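Local coordinates for HicB3 antitoxin (Yersinia pestis, PDB 4P78), which binds the HicA3 toxin in a toxin-antitoxin complex and, as an antitoxin, probably neutralises it, at residues A[44-47]-A[48-51]. Residues are numbered along the deposited sequence; the frame is centred on the assembly and turned at random.
Sequences VHIE and ALMN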
# COMPACT_ATOMS: atom_id res chain seq x y z
N VAL A 44 15.61 -12.66 8.44
CA VAL A 44 15.90 -14.07 8.27
C VAL A 44 16.19 -14.40 6.80
O VAL A 44 17.08 -15.19 6.48
CB VAL A 44 14.72 -14.92 8.81
CG1 VAL A 44 14.85 -16.36 8.43
CG2 VAL A 44 14.66 -14.80 10.32
N HIS A 45 15.46 -13.75 5.90
CA HIS A 45 15.54 -14.04 4.47
C HIS A 45 16.81 -13.48 3.83
O HIS A 45 17.46 -14.16 3.03
CB HIS A 45 14.29 -13.49 3.77
CG HIS A 45 14.21 -13.81 2.31
ND1 HIS A 45 13.56 -14.93 1.83
CD2 HIS A 45 14.71 -13.17 1.23
CE1 HIS A 45 13.64 -14.95 0.51
NE2 HIS A 45 14.35 -13.90 0.12
N ILE A 46 17.16 -12.25 4.17
CA ILE A 46 18.37 -11.62 3.64
C ILE A 46 19.62 -12.40 4.07
O ILE A 46 20.52 -12.64 3.27
CB ILE A 46 18.50 -10.14 4.12
CG1 ILE A 46 17.37 -9.30 3.52
CG2 ILE A 46 19.82 -9.57 3.72
CD1 ILE A 46 17.24 -9.43 2.03
N GLU A 47 19.65 -12.82 5.32
CA GLU A 47 20.80 -13.57 5.82
C GLU A 47 20.93 -14.92 5.13
O GLU A 47 22.05 -15.39 4.87
CB GLU A 47 20.70 -13.70 7.35
CG GLU A 47 21.10 -12.37 8.01
CD GLU A 47 20.88 -12.30 9.50
OE1 GLU A 47 20.23 -13.20 10.06
OE2 GLU A 47 21.37 -11.32 10.12
N ALA A 48 19.80 -15.54 4.79
CA ALA A 48 19.83 -16.78 4.04
C ALA A 48 20.37 -16.55 2.62
O ALA A 48 21.18 -17.35 2.14
CB ALA A 48 18.44 -17.41 3.98
N LEU A 49 19.93 -15.49 1.95
CA LEU A 49 20.46 -15.15 0.61
C LEU A 49 21.98 -14.95 0.62
O LEU A 49 22.68 -15.40 -0.28
CB LEU A 49 19.80 -13.88 0.08
CG LEU A 49 18.29 -13.93 -0.21
CD1 LEU A 49 17.80 -12.54 -0.59
CD2 LEU A 49 17.97 -14.93 -1.31
N MET A 50 22.47 -14.26 1.64
CA MET A 50 23.89 -13.97 1.75
C MET A 50 24.70 -15.21 2.07
O MET A 50 25.83 -15.34 1.61
CB MET A 50 24.14 -12.92 2.83
CG MET A 50 23.64 -11.54 2.46
SD MET A 50 24.05 -10.38 3.78
CE MET A 50 25.83 -10.58 3.87
N ASN A 51 24.12 -16.11 2.87
CA ASN A 51 24.79 -17.35 3.23
C ASN A 51 24.87 -18.30 2.04
O ASN A 51 25.84 -19.05 1.90
CB ASN A 51 24.07 -18.04 4.40
CG ASN A 51 24.71 -19.37 4.78
OD1 ASN A 51 24.44 -20.41 4.15
ND2 ASN A 51 25.54 -19.36 5.81
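His45 and Leu49, one helical turn apart, make the main side-chain contact of this helical segment. The leucine methyl CD1 lies 3.6 Å from CD2 of the imidazole and approaches the ring obliquely, with NE2 only slightly farther off. In His45, CG stands anti to the backbone N (chi1 -176°), which swings the imidazole outward from the helix, beside the carbonyl carbon; Leu49 puts CG anti to its own carbonyl carbon (chi1 -64°) and reaches back to the CD2-NE2 side of the ring, CG resting 3.4 Å from His45 O. The same methyl also meets Ile46, CD1 to CD1 at 4.1 Å, and thus touches both an aromatic and an aliphatic neighbour. Both segments belong to the last turns of helix 31-52, which follows strand 25-28 of a four-stranded antiparallel sheet, consistent with the partial RNase H-like fold of HicB antitoxins, and here the helix borders HicA3. Thr41 of the toxin chain hydrogen-bonds ND1 of His45, which would help to fix the ring's rotation, while Ile39 of that chain packs on both His45 and Leu49. Glu47, extended beyond CG, holds Arg21 of the toxin chain in a salt bridge through OE1. The other branch of Ile46, CG2, lies 4.3 Å from Met50 SD, a looser contact. Of four successive i to i+4 backbone bonds, that from Leu49 N to His45 O measures 3.0 Å and is the straightest, at 164°.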